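Local coordinates for protein metallophosphoesterase (Sphaerobacter thermophilus, PDB 3RQZ) that binds two zinc ions and probably acts as a phosphatase of the calcineurin-like metallophosphoesterase superfamily, at residues Leu155-Asp160 / Val166-Pro171; Glu175-Asp178 / Arg183-Ile186; Leu145-His150 / Ala204-Asp209. All coordinates share one frame; numbering follows the deposited sequence.

Contact 1 of 3, residues Leu155-Asp160 / Val166-Pro171; sequences LYIRED and VAPHHP
One face of the Tyr156 ring is covered by His169 CB, and Pro171 CB sits in plane at its edge; the imidazole of His169 in turn directs an edge at the backbone O of Tyr156. The contact lies at the border of the two-sheet fold of calcineurin-like phosphoesterases. Strand 154-158 is the outermost strand of its sheet, and the chain returning after helix 159-163 joins it by a single antiparallel bridge. Tyr156 N gives a bond of 3.1 Å to His169 O, and His169 N returns one of 2.8 Å to Tyr156 O, making this a hydrogen-bonded pair.

The evidence for a CH-pi contact is His169 CB lying 3.6 Å from the Tyr156 ring centroid, 18° off the ring normal. The two rings are within 9° of parallel but laterally displaced, centroids 4.8 Å apart, with little overlap. With CG of Tyr156 set between the backbone N and the carbonyl carbon (chi1 64°), the phenol swings over His169. Tyr156 OH bonds to Glu175, and His169 NE2 to Glu161, so both ring ends are tethered. Replacing Tyr156 by an alanine would probably leave His169 CB without its ring face, Pro171 CB without the ring edge beside it, and Glu175 without its hydroxyl partner.

Leu155 and Ile157 meet Pro168 instead: Leu155 CD1 is 3.6 Å from Pro168 CB, and Ile157 CB approaches that same Pro168 CB to 4.0 Å. Farther along, Ile157 CD1 rests 3.4 Å from Val166 O.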
ATOM      1  N   LEU A 155      -2.596  -2.674  10.374  1.00 24.06           N
ATOM      2  CA  LEU A 155      -3.249  -2.004  11.490  1.00 25.46           C
ATOM      3  C   LEU A 155      -4.760  -2.173  11.357  1.00 25.79           C
ATOM      4  O   LEU A 155      -5.287  -2.247  10.237  1.00 25.53           O
ATOM      5  CB  LEU A 155      -2.912  -0.492  11.453  1.00 25.54           C
ATOM      6  CG  LEU A 155      -3.563   0.461  12.463  1.00 26.97           C
ATOM      7  CD1 LEU A 155      -2.575   1.523  12.983  1.00 27.50           C
ATOM      8  CD2 LEU A 155      -4.811   1.159  11.885  1.00 28.56           C
ATOM      9  N   TYR A 156      -5.447  -2.240  12.499  1.00 26.19           N
ATOM     10  CA  TYR A 156      -6.877  -2.033  12.537  1.00 26.86           C
ATOM     11  C   TYR A 156      -7.281  -1.345  13.844  1.00 27.50           C
ATOM     12  O   TYR A 156      -6.693  -1.585  14.907  1.00 27.96           O
ATOM     13  CB  TYR A 156      -7.676  -3.340  12.304  1.00 27.04           C
ATOM     14  CG  TYR A 156      -7.521  -4.434  13.349  1.00 27.84           C
ATOM     15  CD1 TYR A 156      -6.584  -5.459  13.174  1.00 28.69           C
ATOM     16  CD2 TYR A 156      -8.327  -4.458  14.496  1.00 26.88           C
ATOM     17  CE1 TYR A 156      -6.432  -6.461  14.126  1.00 30.82           C
ATOM     18  CE2 TYR A 156      -8.206  -5.472  15.456  1.00 30.02           C
ATOM     19  CZ  TYR A 156      -7.258  -6.470  15.257  1.00 31.07           C
ATOM     20  OH  TYR A 156      -7.105  -7.461  16.180  1.00 33.16           O
ATOM     21  N   ILE A 157      -8.275  -0.473  13.754  1.00 27.40           N
ATOM     22  CA  ILE A 157      -8.858   0.134  14.968  1.00 28.32           C
ATOM     23  C   ILE A 157     -10.362   0.320  14.742  1.00 28.47           C
ATOM     24  O   ILE A 157     -10.761   0.691  13.653  1.00 27.25           O
ATOM     25  CB  ILE A 157      -8.158   1.478  15.305  1.00 28.31           C
ATOM     26  CG1 ILE A 157      -8.598   2.003  16.674  1.00 29.84           C
ATOM     27  CG2 ILE A 157      -8.365   2.527  14.150  1.00 28.35           C
ATOM     28  CD1 ILE A 157      -7.658   3.125  17.220  1.00 31.39           C
ATOM     29  N   ARG A 158     -11.181   0.001  15.750  1.00 29.18           N
ATOM     30  CA  ARG A 158     -12.616   0.314  15.702  1.00 30.29           C
ATOM     31  C   ARG A 158     -12.906   1.758  16.170  1.00 30.45           C
ATOM     32  O   ARG A 158     -12.118   2.374  16.888  1.00 30.02           O
ATOM     33  CB  ARG A 158     -13.454  -0.715  16.480  1.00 30.39           C
ATOM     34  CG  ARG A 158     -14.935  -0.721  16.085  1.00 34.51           C
ATOM     35  CD  ARG A 158     -15.673  -1.980  16.509  1.00 41.02           C
ATOM     36  NE  ARG A 158     -15.166  -2.488  17.771  1.00 44.73           N
ATOM     37  CZ  ARG A 158     -15.839  -2.481  18.912  1.00 49.95           C
ATOM     38  NH1 ARG A 158     -15.264  -2.960  20.015  1.00 52.13           N
ATOM     39  NH2 ARG A 158     -17.093  -2.018  18.955  1.00 53.28           N
ATOM     40  N   GLU A 159     -14.037   2.292  15.735  1.00 30.50           N
ATOM     41  CA  GLU A 159     -14.395   3.683  16.026  1.00 31.80           C
ATOM     42  C   GLU A 159     -14.497   3.961  17.529  1.00 32.68           C
ATOM     43  O   GLU A 159     -13.953   4.958  18.013  1.00 32.51           O
ATOM     44  CB  GLU A 159     -15.689   4.044  15.299  1.00 31.53           C
ATOM     45  CG  GLU A 159     -16.176   5.464  15.514  1.00 33.62           C
ATOM     46  CD  GLU A 159     -17.439   5.788  14.709  1.00 37.26           C
ATOM     47  OE1 GLU A 159     -18.323   4.906  14.578  1.00 40.48           O
ATOM     48  OE2 GLU A 159     -17.559   6.924  14.208  1.00 36.55           O
ATOM     49  N   ASP A 160     -15.163   3.082  18.271  1.00 33.39           N
ATOM     50  CA  ASP A 160     -15.290   3.298  19.716  1.00 34.61           C
ATOM     51  C   ASP A 160     -13.939   3.279  20.446  1.00 34.31           C
ATOM     52  O   ASP A 160     -13.751   4.034  21.392  1.00 34.10           O
ATOM     53  CB  ASP A 160     -16.281   2.320  20.364  1.00 36.19           C
ATOM     54  CG  ASP A 160     -15.879   0.857  20.204  1.00 37.70           C
ATOM     55  OD1 ASP A 160     -14.906   0.530  19.501  1.00 39.96           O
ATOM     56  OD2 ASP A 160     -16.571   0.018  20.794  1.00 40.73           O
ATOM     57  N   VAL A 166      -8.090   4.193  22.781  1.00 39.04           N
ATOM     58  CA  VAL A 166      -7.507   2.846  22.849  1.00 37.54           C
ATOM     59  C   VAL A 166      -6.563   2.656  21.657  1.00 35.98           C
ATOM     60  O   VAL A 166      -6.935   2.940  20.505  1.00 33.68           O
ATOM     61  CB  VAL A 166      -8.627   1.758  22.869  1.00 37.93           C
ATOM     62  CG1 VAL A 166      -8.032   0.351  22.808  1.00 39.65           C
ATOM     63  CG2 VAL A 166      -9.487   1.909  24.136  1.00 40.35           C
ATOM     64  N   ALA A 167      -5.338   2.211  21.939  1.00 34.45           N
ATOM     65  CA  ALA A 167      -4.330   1.980  20.902  1.00 34.19           C
ATOM     66  C   ALA A 167      -4.840   1.073  19.742  1.00 33.07           C
ATOM     67  O   ALA A 167      -5.615   0.133  19.992  1.00 32.91           O
ATOM     68  CB  ALA A 167      -3.043   1.392  21.549  1.00 34.58           C
ATOM     69  N   PRO A 168      -4.428   1.363  18.475  1.00 31.65           N
ATOM     70  CA  PRO A 168      -4.782   0.472  17.346  1.00 30.85           C
ATOM     71  C   PRO A 168      -4.072  -0.870  17.475  1.00 30.25           C
ATOM     72  O   PRO A 168      -3.100  -0.972  18.205  1.00 30.55           O
ATOM     73  CB  PRO A 168      -4.230   1.182  16.110  1.00 30.20           C
ATOM     74  CG  PRO A 168      -3.537   2.404  16.570  1.00 31.08           C
ATOM     75  CD  PRO A 168      -3.702   2.578  18.041  1.00 31.76           C
ATOM     76  N   HIS A 169      -4.536  -1.872  16.744  1.00 29.55           N
ATOM     77  CA  HIS A 169      -4.016  -3.228  16.862  1.00 29.80           C
ATOM     78  C   HIS A 169      -3.094  -3.496  15.697  1.00 29.12           C
ATOM     79  O   HIS A 169      -3.381  -3.090  14.584  1.00 28.61           O
ATOM     80  CB  HIS A 169      -5.173  -4.238  16.835  1.00 30.23           C
ATOM     81  CG  HIS A 169      -6.197  -4.021  17.904  1.00 32.58           C
ATOM     82  ND1 HIS A 169      -6.215  -4.755  19.068  1.00 35.35           N
ATOM     83  CD2 HIS A 169      -7.243  -3.157  17.986  1.00 33.06           C
ATOM     84  CE1 HIS A 169      -7.222  -4.353  19.826  1.00 35.25           C
ATOM     85  NE2 HIS A 169      -7.857  -3.380  19.197  1.00 33.94           N
ATOM     86  N   HIS A 170      -1.985  -4.187  15.962  1.00 28.91           N
ATOM     87  CA  HIS A 170      -1.095  -4.660  14.915  1.00 29.61           C
ATOM     88  C   HIS A 170      -1.397  -6.142  14.704  1.00 29.54           C
ATOM     89  O   HIS A 170      -1.029  -6.966  15.536  1.00 30.25           O
ATOM     90  CB  HIS A 170       0.375  -4.469  15.344  1.00 30.78           C
ATOM     91  CG  HIS A 170       1.369  -5.025  14.366  1.00 31.80           C
ATOM     92  ND1 HIS A 170       1.961  -6.258  14.528  1.00 35.17           N
ATOM     93  CD2 HIS A 170       1.891  -4.507  13.231  1.00 31.72           C
ATOM     94  CE1 HIS A 170       2.801  -6.481  13.532  1.00 34.42           C
ATOM     95  NE2 HIS A 170       2.770  -5.437  12.723  1.00 32.99           N
ATOM     96  N   PRO A 171      -2.086  -6.492  13.604  1.00 29.88           N
ATOM     97  CA  PRO A 171      -2.463  -7.897  13.405  1.00 30.05           C
ATOM     98  C   PRO A 171      -1.258  -8.788  13.114  1.00 31.43           C
ATOM     99  O   PRO A 171      -0.263  -8.343  12.505  1.00 31.68           O
ATOM    100  CB  PRO A 171      -3.389  -7.847  12.177  1.00 29.85           C
ATOM    101  CG  PRO A 171      -2.912  -6.622  11.412  1.00 29.30           C
ATOM    102  CD  PRO A 171      -2.452  -5.637  12.451  1.00 29.10           C
TER

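Contact 2 of 3, residues Glu175-Asp178 / Arg183-Ile186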
ATOM      1  N   GLU A 175      -4.187 -13.411  11.218  1.00 33.69           N
ATOM      2  CA  GLU A 175      -5.186 -12.887  12.132  1.00 34.61           C
ATOM      3  C   GLU A 175      -6.455 -12.531  11.373  1.00 34.18           C
ATOM      4  O   GLU A 175      -6.413 -11.830  10.347  1.00 33.21           O
ATOM      5  CB  GLU A 175      -4.668 -11.673  12.906  1.00 34.94           C
ATOM      6  CG  GLU A 175      -5.723 -11.050  13.853  1.00 36.89           C
ATOM      7  CD  GLU A 175      -5.113 -10.224  14.963  1.00 39.25           C
ATOM      8  OE1 GLU A 175      -3.869 -10.220  15.113  1.00 38.90           O
ATOM      9  OE2 GLU A 175      -5.892  -9.576  15.696  1.00 42.75           O
ATOM     10  N   VAL A 176      -7.569 -13.044  11.883  1.00 34.79           N
ATOM     11  CA  VAL A 176      -8.890 -12.810  11.311  1.00 35.23           C
ATOM     12  C   VAL A 176      -9.586 -11.717  12.099  1.00 35.02           C
ATOM     13  O   VAL A 176      -9.755 -11.817  13.322  1.00 36.09           O
ATOM     14  CB  VAL A 176      -9.765 -14.087  11.311  1.00 36.08           C
ATOM     15  CG1 VAL A 176     -11.179 -13.779  10.819  1.00 37.34           C
ATOM     16  CG2 VAL A 176      -9.136 -15.178  10.461  1.00 36.46           C
ATOM     17  N   LEU A 177     -10.007 -10.679  11.390  1.00 34.33           N
ATOM     18  CA  LEU A 177     -10.776  -9.582  11.997  1.00 33.76           C
ATOM     19  C   LEU A 177     -12.222  -9.630  11.530  1.00 33.82           C
ATOM     20  O   LEU A 177     -12.487  -9.634  10.325  1.00 33.01           O
ATOM     21  CB  LEU A 177     -10.176  -8.218  11.651  1.00 32.81           C
ATOM     22  CG  LEU A 177     -10.934  -7.031  12.278  1.00 33.43           C
ATOM     23  CD1 LEU A 177     -10.885  -7.031  13.843  1.00 34.42           C
ATOM     24  CD2 LEU A 177     -10.452  -5.705  11.735  1.00 35.84           C
ATOM     25  N   ASP A 178     -13.125  -9.672  12.510  1.00 34.45           N
ATOM     26  CA  ASP A 178     -14.572  -9.636  12.347  1.00 35.66           C
ATOM     27  C   ASP A 178     -15.009  -8.167  12.247  1.00 35.45           C
ATOM     28  O   ASP A 178     -14.988  -7.445  13.235  1.00 35.47           O
ATOM     29  CB  ASP A 178     -15.213 -10.335  13.576  1.00 36.32           C
ATOM     30  CG  ASP A 178     -16.739 -10.412  13.517  1.00 39.26           C
ATOM     31  OD1 ASP A 178     -17.373  -9.786  12.645  1.00 41.37           O
ATOM     32  OD2 ASP A 178     -17.321 -11.121  14.382  1.00 43.71           O
ATOM     33  N   ARG A 183     -17.579   0.638  13.024  1.00 33.48           N
ATOM     34  CA  ARG A 183     -16.832   1.106  11.884  1.00 30.80           C
ATOM     35  C   ARG A 183     -15.343   0.881  12.159  1.00 29.85           C
ATOM     36  O   ARG A 183     -14.937   0.889  13.320  1.00 28.86           O
ATOM     37  CB  ARG A 183     -17.141   2.576  11.707  1.00 30.67           C
ATOM     38  CG  ARG A 183     -18.640   2.850  11.648  1.00 32.26           C
ATOM     39  CD  ARG A 183     -18.876   4.349  11.695  1.00 34.80           C
ATOM     40  NE  ARG A 183     -18.381   4.913  10.482  1.00 35.63           N
ATOM     41  CZ  ARG A 183     -17.754   6.075  10.353  1.00 33.46           C
ATOM     42  NH1 ARG A 183     -17.516   6.882  11.385  1.00 31.49           N
ATOM     43  NH2 ARG A 183     -17.371   6.414   9.146  1.00 32.65           N
ATOM     44  N   TYR A 184     -14.550   0.682  11.098  1.00 28.38           N
ATOM     45  CA  TYR A 184     -13.126   0.316  11.221  1.00 27.25           C
ATOM     46  C   TYR A 184     -12.259   1.115  10.270  1.00 26.34           C
ATOM     47  O   TYR A 184     -12.694   1.412   9.146  1.00 26.04           O
ATOM     48  CB  TYR A 184     -12.909  -1.172  10.887  1.00 27.27           C
ATOM     49  CG  TYR A 184     -13.239  -2.088  12.032  1.00 30.85           C
ATOM     50  CD1 TYR A 184     -12.301  -2.359  13.020  1.00 32.20           C
ATOM     51  CD2 TYR A 184     -14.514  -2.665  12.144  1.00 34.11           C
ATOM     52  CE1 TYR A 184     -12.629  -3.200  14.108  1.00 35.94           C
ATOM     53  CE2 TYR A 184     -14.840  -3.476  13.212  1.00 35.22           C
ATOM     54  CZ  TYR A 184     -13.884  -3.747  14.172  1.00 36.47           C
ATOM     55  OH  TYR A 184     -14.204  -4.565  15.218  1.00 42.64           O
ATOM     56  N   ILE A 185     -11.026   1.412  10.700  1.00 25.48           N
ATOM     57  CA  ILE A 185      -9.963   1.892   9.792  1.00 24.46           C
ATOM     58  C   ILE A 185      -8.996   0.715   9.768  1.00 24.36           C
ATOM     59  O   ILE A 185      -8.649   0.208  10.829  1.00 25.48           O
ATOM     60  CB  ILE A 185      -9.291   3.198  10.321  1.00 24.45           C
ATOM     61  CG1 ILE A 185     -10.251   4.399  10.229  1.00 24.25           C
ATOM     62  CG2 ILE A 185      -7.980   3.499   9.571  1.00 24.77           C
ATOM     63  CD1 ILE A 185      -9.697   5.703  10.861  1.00 21.91           C
ATOM     64  N   ILE A 186      -8.596   0.272   8.574  1.00 23.03           N
ATOM     65  CA  ILE A 186      -7.854  -0.971   8.350  1.00 22.92           C
ATOM     66  C   ILE A 186      -6.738  -0.696   7.367  1.00 22.00           C
ATOM     67  O   ILE A 186      -6.992  -0.092   6.329  1.00 21.45           O
ATOM     68  CB  ILE A 186      -8.778  -2.063   7.671  1.00 23.38           C
ATOM     69  CG1 ILE A 186     -10.008  -2.411   8.529  1.00 25.85           C
ATOM     70  CG2 ILE A 186      -7.991  -3.339   7.308  1.00 22.70           C
ATOM     71  CD1 ILE A 186      -9.659  -2.983   9.811  1.00 31.67           C
TER
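Strand 176-178, which carries Leu177, and strand 184-186, which carries Tyr184 and Ile186, run roughly antiparallel, with 156° between their N-to-C directions. Their axes come no closer than 10.9 Å. Leu177 CA and Ile186 CA are 9.8 Å apart, and Asp178 CA and Tyr184 CA 10.1 Å. Such spacing is too wide for backbone pairing. The strands belong to different sheets: 176-178 ends the six-stranded one, and 184-188 lies within the other.

Leu177, Tyr184 and Ile186 all start their side chains toward the opposing strand, and one methyl of Leu177 does most of the touching. With CG anti to the backbone N (chi1 -179°), Leu177 brings CD2 up against both of the others. It meets Ile186 CD1 tip to tip at 3.4 Å, tighter than an ordinary carbon-carbon contact. The Ile186 chain is bent rather than extended (chi2 -62°), which carries CD1 to that meeting point. The same methyl, Leu177 CD2, lies at a slant to the Tyr184 ring, 4.0 Å from Tyr184 CD1. At the far end of the phenol, Tyr184 OH lies 3.6 Å from Asp178 O, a separation that indicates packing rather than bonding. The Asp178 side chain starts away from strand 184-186, and its OD1 bonds to Ser180 OG in the connecting turn.

Phe215 and Tyr156 pack against both Leu177 and Ile186, while Leu145 adjoins Tyr184. Successive strands placed in different sheets and joined by a short turn, meeting mainly through side chains with no backbone pairing, form a beta-arch, here spanning the two-sheet sandwich of the calcineurin-like phosphoesterase fold.

Contact 3 of 3, residues Leu145-His150 / Ala204-Asp209; sequences LCFVGH and AIFEPD
In the interior between the two sheets of the calcineurin-like phosphoesterase sandwich, Leu145 and Phe147 of strand 145-147 meet Phe206 of strand 201-207. The backbones stay well apart, Phe147 CA and Ala204 CA being 10.4 Å from each other, so the contact is wholly between apolar side chains, all three buried. Phe206 reaches across with CG anti to its own N (chi1 177°) and ends between two partners. Pro208 CD lies over the centre of one ring face, 4.1 Å above the plane of Phe206. Phe147 CZ covers the opposite face, set toward the rim and 3.9 Å from Phe206 CD2. The two phenyl rings meet at a slant, their planes at 52° and their centroids 5.2 Å apart. Trp113 adds an edge-to-face ring contact to Phe206, and Ile8 packs on both phenylalanines.

Beyond Phe147 the chain leaves the strand and runs on, through two residues, to the metal centre at His150, a ligand of the zinc site, whose backbone N bonds to the zinc ligand Asp11. At the other end of strand 145-147, Leu145 CD1 comes obliquely upon the Phe206 ring, 3.4 Å from Phe206 CZ.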
ATOM      1  N   LEU A 145     -16.504   1.139   6.548  1.00 27.53           N
ATOM      2  CA  LEU A 145     -15.070   0.790   6.546  1.00 26.90           C
ATOM      3  C   LEU A 145     -14.245   1.829   5.792  1.00 25.67           C
ATOM      4  O   LEU A 145     -14.732   2.382   4.803  1.00 24.97           O
ATOM      5  CB  LEU A 145     -14.876  -0.587   5.897  1.00 27.53           C
ATOM      6  CG  LEU A 145     -15.617  -1.820   6.426  1.00 28.76           C
ATOM      7  CD1 LEU A 145     -15.261  -2.970   5.508  1.00 29.54           C
ATOM      8  CD2 LEU A 145     -15.255  -2.151   7.886  1.00 31.64           C
ATOM      9  N   CYS A 146     -13.040   2.129   6.296  1.00 24.83           N
ATOM     10  CA  CYS A 146     -12.016   2.898   5.541  1.00 23.93           C
ATOM     11  C   CYS A 146     -10.691   2.142   5.491  1.00 23.53           C
ATOM     12  O   CYS A 146     -10.142   1.747   6.548  1.00 23.84           O
ATOM     13  CB  CYS A 146     -11.773   4.283   6.155  1.00 23.56           C
ATOM     14  SG  CYS A 146     -10.747   5.370   5.083  1.00 25.43           S
ATOM     15  N   PHE A 147     -10.199   1.914   4.277  1.00 22.62           N
ATOM     16  CA  PHE A 147      -8.922   1.244   4.050  1.00 22.35           C
ATOM     17  C   PHE A 147      -7.871   2.276   3.742  1.00 21.15           C
ATOM     18  O   PHE A 147      -8.084   3.164   2.897  1.00 20.24           O
ATOM     19  CB  PHE A 147      -9.017   0.221   2.895  1.00 21.91           C
ATOM     20  CG  PHE A 147      -9.904  -0.950   3.220  1.00 23.01           C
ATOM     21  CD1 PHE A 147      -9.408  -2.011   3.992  1.00 22.43           C
ATOM     22  CD2 PHE A 147     -11.255  -0.952   2.850  1.00 22.11           C
ATOM     23  CE1 PHE A 147     -10.239  -3.104   4.321  1.00 23.51           C
ATOM     24  CE2 PHE A 147     -12.086  -2.036   3.157  1.00 23.47           C
ATOM     25  CZ  PHE A 147     -11.588  -3.111   3.896  1.00 24.38           C
ATOM     26  N   VAL A 148      -6.744   2.157   4.431  1.00 20.82           N
ATOM     27  CA  VAL A 148      -5.641   3.107   4.301  1.00 21.02           C
ATOM     28  C   VAL A 148      -4.296   2.376   4.205  1.00 20.75           C
ATOM     29  O   VAL A 148      -4.202   1.221   4.610  1.00 22.35           O
ATOM     30  CB  VAL A 148      -5.606   4.105   5.501  1.00 21.08           C
ATOM     31  CG1 VAL A 148      -6.946   4.818   5.687  1.00 21.44           C
ATOM     32  CG2 VAL A 148      -5.199   3.399   6.827  1.00 22.44           C
ATOM     33  N   GLY A 149      -3.262   3.044   3.674  1.00 20.70           N
ATOM     34  CA  GLY A 149      -1.893   2.491   3.634  1.00 20.04           C
ATOM     35  C   GLY A 149      -0.906   3.466   4.262  1.00 20.45           C
ATOM     36  O   GLY A 149      -1.155   3.978   5.384  1.00 19.61           O
ATOM     37  N   HIS A 150       0.219   3.675   3.563  1.00 19.86           N
ATOM     38  CA  HIS A 150       1.153   4.807   3.805  1.00 21.20           C
ATOM     39  C   HIS A 150       2.111   4.587   4.997  1.00 21.36           C
ATOM     40  O   HIS A 150       3.282   4.972   4.948  1.00 22.97           O
ATOM     41  CB  HIS A 150       0.320   6.109   3.956  1.00 21.38           C
ATOM     42  CG  HIS A 150       1.085   7.396   3.856  1.00 22.16           C
ATOM     43  ND1 HIS A 150       2.243   7.555   3.123  1.00 22.63           N
ATOM     44  CD2 HIS A 150       0.801   8.617   4.373  1.00 23.10           C
ATOM     45  CE1 HIS A 150       2.651   8.811   3.217  1.00 24.72           C
ATOM     46  NE2 HIS A 150       1.782   9.480   3.956  1.00 23.82           N
ATOM     47  N   ALA A 204      -3.835  -7.871   2.914  1.00 21.53           N
ATOM     48  CA  ALA A 204      -5.057  -8.395   3.524  1.00 23.00           C
ATOM     49  C   ALA A 204      -5.982  -9.032   2.503  1.00 22.75           C
ATOM     50  O   ALA A 204      -5.905  -8.744   1.285  1.00 21.75           O
ATOM     51  CB  ALA A 204      -5.807  -7.303   4.345  1.00 22.35           C
ATOM     52  N   ILE A 205      -6.833  -9.920   3.011  1.00 23.75           N
ATOM     53  CA  ILE A 205      -7.923 -10.491   2.237  1.00 24.38           C
ATOM     54  C   ILE A 205      -9.241 -10.077   2.868  1.00 25.53           C
ATOM     55  O   ILE A 205      -9.500 -10.352   4.062  1.00 26.08           O
ATOM     56  CB  ILE A 205      -7.861 -12.038   2.222  1.00 25.00           C
ATOM     57  CG1 ILE A 205      -6.575 -12.516   1.541  1.00 25.13           C
ATOM     58  CG2 ILE A 205      -9.093 -12.611   1.524  1.00 24.66           C
ATOM     59  CD1 ILE A 205      -6.516 -12.233   0.027  1.00 27.75           C
ATOM     60  N   PHE A 206     -10.087  -9.450   2.062  1.00 25.46           N
ATOM     61  CA  PHE A 206     -11.371  -8.913   2.533  1.00 25.94           C
ATOM     62  C   PHE A 206     -12.460  -9.766   1.905  1.00 26.41           C
ATOM     63  O   PHE A 206     -12.455  -9.970   0.678  1.00 26.31           O
ATOM     64  CB  PHE A 206     -11.465  -7.440   2.115  1.00 25.17           C
ATOM     65  CG  PHE A 206     -12.767  -6.746   2.459  1.00 25.77           C
ATOM     66  CD1 PHE A 206     -13.472  -7.048   3.632  1.00 27.15           C
ATOM     67  CD2 PHE A 206     -13.273  -5.757   1.608  1.00 24.31           C
ATOM     68  CE1 PHE A 206     -14.707  -6.398   3.943  1.00 27.56           C
ATOM     69  CE2 PHE A 206     -14.512  -5.097   1.900  1.00 25.81           C
ATOM     70  CZ  PHE A 206     -15.214  -5.415   3.086  1.00 25.60           C
ATOM     71  N   GLU A 207     -13.355 -10.286   2.750  1.00 27.20           N
ATOM     72  CA  GLU A 207     -14.514 -11.046   2.317  1.00 29.22           C
ATOM     73  C   GLU A 207     -15.760 -10.339   2.840  1.00 30.48           C
ATOM     74  O   GLU A 207     -16.219 -10.621   3.954  1.00 30.56           O
ATOM     75  CB  GLU A 207     -14.457 -12.487   2.859  1.00 29.65           C
ATOM     76  CG  GLU A 207     -13.304 -13.274   2.276  1.00 31.41           C
ATOM     77  CD  GLU A 207     -13.023 -14.539   3.036  1.00 35.30           C
ATOM     78  OE1 GLU A 207     -12.440 -14.471   4.131  1.00 36.55           O
ATOM     79  OE2 GLU A 207     -13.384 -15.609   2.539  1.00 40.28           O
ATOM     80  N   PRO A 208     -16.309  -9.417   2.036  1.00 31.62           N
ATOM     81  CA  PRO A 208     -17.382  -8.569   2.514  1.00 33.09           C
ATOM     82  C   PRO A 208     -18.620  -9.363   2.913  1.00 34.35           C
ATOM     83  O   PRO A 208     -19.281  -8.987   3.877  1.00 34.81           O
ATOM     84  CB  PRO A 208     -17.695  -7.642   1.321  1.00 33.44           C
ATOM     85  CG  PRO A 208     -16.869  -8.122   0.181  1.00 32.89           C
ATOM     86  CD  PRO A 208     -15.841  -9.055   0.685  1.00 32.04           C
ATOM     87  N   ASP A 209     -18.924 -10.453   2.205  1.00 35.36           N
ATOM     88  CA  ASP A 209     -20.126 -11.231   2.518  1.00 36.96           C
ATOM     89  C   ASP A 209     -19.984 -11.913   3.883  1.00 37.18           C
ATOM     90  O   ASP A 209     -20.975 -12.112   4.583  1.00 37.41           O
ATOM     91  CB  ASP A 209     -20.441 -12.274   1.428  1.00 37.67           C
ATOM     92  CG  ASP A 209     -21.708 -13.098   1.741  1.00 40.82           C
ATOM     93  OD1 ASP A 209     -22.827 -12.593   1.525  1.00 42.49           O
ATOM     94  OD2 ASP A 209     -21.586 -14.252   2.220  1.00 44.29           O
TER

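In the fold
The touching residues of contact 3 are all buried and purely apolar, whereas contacts 1 and 2 lie farther from the chain's centre and are only partly buried. Contacts 2 and 3 both bridge the two sheets through side chains; contact 1 instead adds a loop to an edge strand and is the one with backbone bonds across its segments. All three share the five-stranded sheet, where strand 184-188 lies between 145-147 and 154-158: Ile186 N probably bonds to Cys146 O, tying contact 2 to contact 3. Contacts 1 and 2 join by both packing and polar bonds, among them the Glu159-Arg183 salt bridge. Of the three, contact 3 alone contains a zinc ligand.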